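Local coordinates for uncharacterized protein SPOA0173 (Silicibacter pomeroyi, PDB 3EYT), which is of unknown function but has a thioredoxin-like fold of the AhpC/TSA family and may act as an oxidoreductase with antioxidant activity, at residues 57-60 with 61-64; 69-72 with 73-77; 105-108 with 109-112. All coordinates share one frame; numbering follows the deposited sequence.

Contact 1: residues 57-60 with 61-64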
# COMPACT_ATOMS: atom_id res chain seq x y z
N ALA C 57 -16.82 -22.86 17.64
CA ALA C 57 -16.97 -23.86 18.73
C ALA C 57 -17.31 -23.31 20.11
O ALA C 57 -17.92 -24.02 20.92
CB ALA C 57 -15.77 -24.81 18.80
N PHE C 58 -16.96 -22.05 20.38
CA PHE C 58 -17.22 -21.44 21.69
C PHE C 58 -18.17 -20.23 21.60
O PHE C 58 -18.23 -19.56 20.57
CB PHE C 58 -15.89 -21.04 22.37
CG PHE C 58 -14.98 -22.21 22.63
CD1 PHE C 58 -15.13 -22.97 23.79
CD2 PHE C 58 -14.03 -22.59 21.70
CE1 PHE C 58 -14.32 -24.08 24.03
CE2 PHE C 58 -13.21 -23.69 21.92
CZ PHE C 58 -13.34 -24.43 23.09
N PRO C 59 -18.93 -19.96 22.67
CA PRO C 59 -19.85 -18.82 22.58
C PRO C 59 -19.15 -17.45 22.75
O PRO C 59 -18.17 -17.32 23.51
CB PRO C 59 -20.86 -19.08 23.71
CG PRO C 59 -20.15 -19.92 24.68
CD PRO C 59 -19.12 -20.74 23.90
N GLU C 60 -19.69 -16.46 22.04
CA GLU C 60 -19.15 -15.09 22.03
C GLU C 60 -19.16 -14.47 23.41
O GLU C 60 -18.35 -13.59 23.69
CB GLU C 60 -19.97 -14.19 21.09
CG GLU C 60 -20.47 -14.84 19.80
CD GLU C 60 -19.72 -14.43 18.53
OE1 GLU C 60 -18.72 -13.67 18.60
OE2 GLU C 60 -20.17 -14.88 17.44
N ASP C 61 -20.07 -14.91 24.28
CA ASP C 61 -20.11 -14.30 25.62
C ASP C 61 -18.93 -14.77 26.47
O ASP C 61 -18.51 -14.07 27.39
CB ASP C 61 -21.45 -14.55 26.32
CG ASP C 61 -21.64 -15.99 26.73
OD1 ASP C 61 -21.01 -16.89 26.14
OD2 ASP C 61 -22.43 -16.23 27.67
N LYS C 62 -18.40 -15.94 26.15
CA LYS C 62 -17.34 -16.52 26.95
C LYS C 62 -15.95 -16.37 26.34
O LYS C 62 -14.97 -16.18 27.08
CB LYS C 62 -17.62 -17.99 27.22
CG LYS C 62 -18.80 -18.23 28.16
CD LYS C 62 -19.06 -19.73 28.35
CE LYS C 62 -20.38 -20.03 29.10
NZ LYS C 62 -20.56 -19.08 30.22
N VAL C 63 -15.87 -16.46 25.01
CA VAL C 63 -14.59 -16.46 24.29
C VAL C 63 -14.64 -15.38 23.21
O VAL C 63 -15.56 -15.34 22.37
CB VAL C 63 -14.30 -17.84 23.65
CG1 VAL C 63 -12.98 -17.81 22.80
CG2 VAL C 63 -14.22 -18.91 24.74
N ALA C 64 -13.67 -14.47 23.26
CA ALA C 64 -13.48 -13.52 22.16
C ALA C 64 -12.41 -14.06 21.22
O ALA C 64 -11.36 -14.55 21.66
CB ALA C 64 -13.06 -12.12 22.71
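The ring of Phe58 meets Val63 obliquely: methyl CG2 of Val63 rests 3.6 Å from CB of Phe58 and reaches the root of the ring at CG. The rest of the ring leads away from Val63 to Ile147 and Leu151 of helix 140-151. Val63 turns this methyl inward because its other branch, CG1, is anti to the backbone N (chi1 176°). A second flat group, the carboxylate of Asp61, brings OD1 to 3.3 Å from CB of Pro59. On the same proline ring, CG packs 3.8 Å from CD of Lys62, so the aliphatic part of the lysine lies across the pyrrolidine.

The backbone here folds into a tight turn around one oxygen. Pro59 O accepts two N-H groups. The N of Lys62 lies 3.0 Å from Pro59 O and approaches from above the carbonyl plane, closing a type I beta turn with Glu60 and Asp61 at its corners. The N of Val63 lies 2.9 Å from the same Pro59 O in a straighter bond (160° at the hydrogen) that runs nearly along the C=O axis. Glu60 turns outward to a salt bridge with Arg55, whose guanidinium also binds the carbonyl oxygens of Phe58 and Val63. Lys29 takes the carbonyl oxygens of Glu60 and Asp61.

The turn joins helix 41-57 to strand 63-69. Its chemistry divides accordingly: the side chains of Phe58 and Val63 pack on helix 140-151, while two backbone N-H groups satisfy Pro59 O and two basic side chains satisfy the neighbouring carbonyl oxygens where the chain reverses at the surface.

Contact 2: residues 69-72 with 73-77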
# COMPACT_ATOMS: atom_id res chain seq x y z
N HIS C 69 -3.51 -8.57 12.11
CA HIS C 69 -2.74 -8.59 10.84
C HIS C 69 -1.36 -7.97 11.10
O HIS C 69 -1.21 -6.73 11.26
CB HIS C 69 -3.49 -7.86 9.71
CG HIS C 69 -2.99 -8.21 8.33
ND1 HIS C 69 -2.80 -7.26 7.35
CD2 HIS C 69 -2.65 -9.40 7.78
CE1 HIS C 69 -2.36 -7.85 6.26
NE2 HIS C 69 -2.27 -9.15 6.49
N THR C 70 -0.36 -8.84 11.19
CA THR C 70 1.00 -8.45 11.63
C THR C 70 1.89 -8.54 10.39
O THR C 70 2.53 -9.58 10.13
CB THR C 70 1.48 -9.39 12.73
OG1 THR C 70 1.37 -10.77 12.27
CG2 THR C 70 0.65 -9.25 14.01
N VAL C 71 1.92 -7.48 9.59
CA VAL C 71 2.65 -7.56 8.34
C VAL C 71 4.11 -7.19 8.66
O VAL C 71 4.38 -6.05 9.06
CB VAL C 71 2.06 -6.57 7.29
CG1 VAL C 71 2.87 -6.62 5.99
CG2 VAL C 71 0.59 -6.89 7.03
N PHE C 72 5.04 -8.12 8.46
CA PHE C 72 6.43 -7.85 8.79
C PHE C 72 7.31 -7.96 7.56
O PHE C 72 8.53 -7.86 7.65
CB PHE C 72 6.91 -8.76 9.94
CG PHE C 72 6.91 -10.22 9.60
CD1 PHE C 72 8.01 -10.81 8.96
CD2 PHE C 72 5.81 -11.01 9.92
CE1 PHE C 72 8.02 -12.18 8.67
CE2 PHE C 72 5.80 -12.38 9.62
CZ PHE C 72 6.89 -12.97 8.99
N GLU C 73 6.68 -8.14 6.39
CA GLU C 73 7.40 -8.20 5.12
C GLU C 73 6.45 -7.87 3.97
O GLU C 73 5.24 -7.99 4.16
CB GLU C 73 7.96 -9.59 4.92
CG GLU C 73 6.89 -10.66 5.00
CD GLU C 73 7.46 -12.05 4.94
OE1 GLU C 73 8.72 -12.18 4.86
OE2 GLU C 73 6.67 -13.02 4.99
N HIS C 74 6.98 -7.47 2.81
CA HIS C 74 6.14 -7.14 1.66
C HIS C 74 5.03 -6.17 2.08
O HIS C 74 3.88 -6.33 1.67
CB HIS C 74 5.44 -8.40 1.12
CG HIS C 74 6.37 -9.55 0.81
ND1 HIS C 74 7.36 -9.48 -0.15
CD2 HIS C 74 6.41 -10.82 1.29
CE1 HIS C 74 7.99 -10.64 -0.22
NE2 HIS C 74 7.42 -11.47 0.63
N HIS C 75 5.37 -5.17 2.90
CA HIS C 75 4.36 -4.29 3.49
C HIS C 75 3.40 -3.67 2.45
O HIS C 75 2.19 -3.53 2.68
CB HIS C 75 5.04 -3.19 4.33
CG HIS C 75 5.94 -3.74 5.41
ND1 HIS C 75 7.18 -4.29 5.14
CD2 HIS C 75 5.79 -3.79 6.76
CE1 HIS C 75 7.74 -4.69 6.28
NE2 HIS C 75 6.91 -4.41 7.27
N GLU C 76 3.96 -3.32 1.29
CA GLU C 76 3.21 -2.65 0.23
C GLU C 76 2.17 -3.56 -0.46
O GLU C 76 1.30 -3.06 -1.15
CB GLU C 76 4.16 -2.02 -0.82
CG GLU C 76 4.90 -3.01 -1.73
CD GLU C 76 5.92 -3.88 -0.98
OE1 GLU C 76 6.40 -3.45 0.11
OE2 GLU C 76 6.22 -5.01 -1.49
N ALA C 77 2.29 -4.86 -0.26
CA ALA C 77 1.42 -5.86 -0.87
C ALA C 77 0.21 -6.19 0.00
O ALA C 77 -0.74 -6.80 -0.50
CB ALA C 77 2.18 -7.11 -1.11
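Phe72 and Glu73 lie side by side and point the same way, with the carboxylate tilted only 23° from the phenyl plane. CG of Glu73 sits over one ring face, toward its rim, and CD approaches CE1 of Phe72 at 3.8 Å. Each side chain places CG between its own backbone N and carbonyl carbon (chi1 64° in Phe72, 56° in Glu73), which brings the two out together. Replacing Phe72 by an alanine would probably deprive the Glu73 carboxylate of its flat neighbour and open a gap beside Met110.

Other van der Waals contacts close the bend. CG1 of Val71 comes within 3.3 Å of Glu73 O, and the imidazole of His75 folds back over the chain, its CE1 3.5 Å from Phe72 C and one face over Glu73 N.

Polar interactions reach mainly beyond the bend. Gln37 binds both Phe72 N and Glu73 OE2, fixing the carboxylate alongside the ring, while His75 NE2 is hydrogen-bonded to Ala105 O. Within the bend, Ala77 N donates to His74 O at 2.9 Å, a turn bond at the 3-10 segment 75-77. In a second subunit, His88 meets the ring of His74 and Ser82 binds Ala77 O.

This is the loop following strand 63-69 of the thioredoxin-like fold; Glu73 lies near a possible thioredoxin-type CxxC, and the loop also contributes to the subunit interface.

Contact 3: residues 105-108 with 109-112. With EDO (1,2-ethanediol), chain I.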
# COMPACT_ATOMS: atom_id res chain seq x y z
N ALA C 105 10.91 -3.40 10.41
CA ALA C 105 10.01 -4.24 9.64
C ALA C 105 8.83 -4.79 10.47
O ALA C 105 7.68 -4.73 10.02
CB ALA C 105 10.80 -5.40 9.02
N MSE C 106 9.13 -5.32 11.66
CA MSE C 106 8.14 -5.94 12.51
C MSE C 106 7.20 -4.90 13.12
O MSE C 106 7.68 -3.86 13.62
CB MSE C 106 8.85 -6.69 13.64
CG MSE C 106 7.94 -7.58 14.45
SE MSE C 106 8.97 -8.90 15.49
CE MSE C 106 10.12 -9.58 14.09
N PRO C 107 5.88 -5.16 13.09
CA PRO C 107 4.96 -4.19 13.68
C PRO C 107 4.94 -4.26 15.22
O PRO C 107 5.53 -5.18 15.80
CB PRO C 107 3.62 -4.55 13.06
CG PRO C 107 3.72 -6.05 12.76
CD PRO C 107 5.17 -6.31 12.47
N ARG C 108 4.26 -3.30 15.87
CA ARG C 108 4.51 -3.05 17.31
C ARG C 108 3.98 -4.15 18.23
O ARG C 108 4.68 -4.55 19.19
CB ARG C 108 3.94 -1.68 17.75
CG ARG C 108 4.58 -0.52 16.99
CD ARG C 108 4.35 0.81 17.64
NE ARG C 108 4.79 0.83 19.02
CZ ARG C 108 5.98 1.27 19.43
NH1 ARG C 108 6.87 1.74 18.56
NH2 ARG C 108 6.28 1.24 20.72
N THR C 109 2.76 -4.61 17.99
CA THR C 109 2.17 -5.65 18.87
C THR C 109 2.91 -6.98 18.68
O THR C 109 3.23 -7.70 19.66
CB THR C 109 0.67 -5.82 18.59
OG1 THR C 109 0.06 -4.53 18.57
CG2 THR C 109 -0.01 -6.71 19.64
N MSE C 110 3.19 -7.30 17.43
CA MSE C 110 3.99 -8.48 17.15
C MSE C 110 5.33 -8.50 17.91
O MSE C 110 5.67 -9.53 18.50
CB MSE C 110 4.30 -8.57 15.64
CG MSE C 110 4.89 -9.94 15.27
SE MSE C 110 5.36 -10.08 13.38
CE MSE C 110 6.07 -11.89 13.47
N ALA C 111 6.06 -7.38 17.89
CA ALA C 111 7.32 -7.26 18.64
C ALA C 111 7.08 -7.34 20.13
O ALA C 111 7.82 -8.02 20.82
CB ALA C 111 8.08 -5.97 18.27
N ALA C 112 6.06 -6.64 20.64
CA ALA C 112 5.74 -6.67 22.08
C ALA C 112 5.50 -8.10 22.57
O ALA C 112 5.87 -8.44 23.70
CB ALA C 112 4.49 -5.80 22.39
C1 EDO I . 10.18 -3.26 15.84
O1 EDO I . 10.05 -3.10 14.41
C2 EDO I . 8.93 -2.73 16.56
O2 EDO I . 9.10 -1.33 16.83
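Met106 and Met110, both selenomethionines, cross at about a right angle at the apolar centre, with CG of Met106 3.7 Å from SE of Met110. The Met106 chain leaves with CG anti to the backbone N (chi1 -169°) and bends at its last torsion, which lays its own SE alongside the helix, 3.9 Å from CA of Ala111. Met110 is extended throughout. Its root packs on the proline ring, where CG of Pro107 is 3.9 Å from CB of Met110, and its selenium also touches CD of Pro107. Met110 also touches Met115.

Around this centre the helix takes up its first bonds. Pro107 stands at the N-cap position, and Pro107 O accepts from Ala111 N at 3.1 Å, in the carbonyl plane. One residue on, Arg108 O receives the N of Ala112 at 2.9 Å, here tilted 24° from the plane. The two oxygens of the Asp99 carboxylate meet the N-H groups of Thr109 and Met110, which lie too early in the helix to find partners inside it.

At the rim, O1 of an ethanediol, probably from the crystallisation liquor, donates to Met106 O at 2.6 Å; the diol is also hydrogen-bonded to the backbone N of Asp103 and of Gly104. The side-chain OE1 of Gln10 takes Arg108 NE, and its backbone N bonds to Thr109 OG1. The helix thus has Met106, Pro107 and Met110 packed together on one flank, and its N-terminal amides met by a carboxylate, whose negative charge would probably interact favourably with the positive end of the helix dipole.

Contacts 2 and 3 are neighbours, their centres 11 Å apart on the same side of the chain's centre. The hydrogen bond from NE2 of His75 to Ala105 O measures 2.9 Å, and CD2 of Phe72 packs 3.6 Å from SE of Met110, so the loop of contact 2 packs directly on the start of helix 108-112 and the residues before it. Contact 1 stands on the opposite side, its centre 29 Å from that of contact 2 and 27 Å from that of contact 3, with nearest atoms about 14 Å away in both cases. Strand 63-69 connects it to contact 2, starting at one and ending at the other. The possible CxxC, at the start of helix 41-57, lies near contact 2, whereas contact 1 follows that helix's far end.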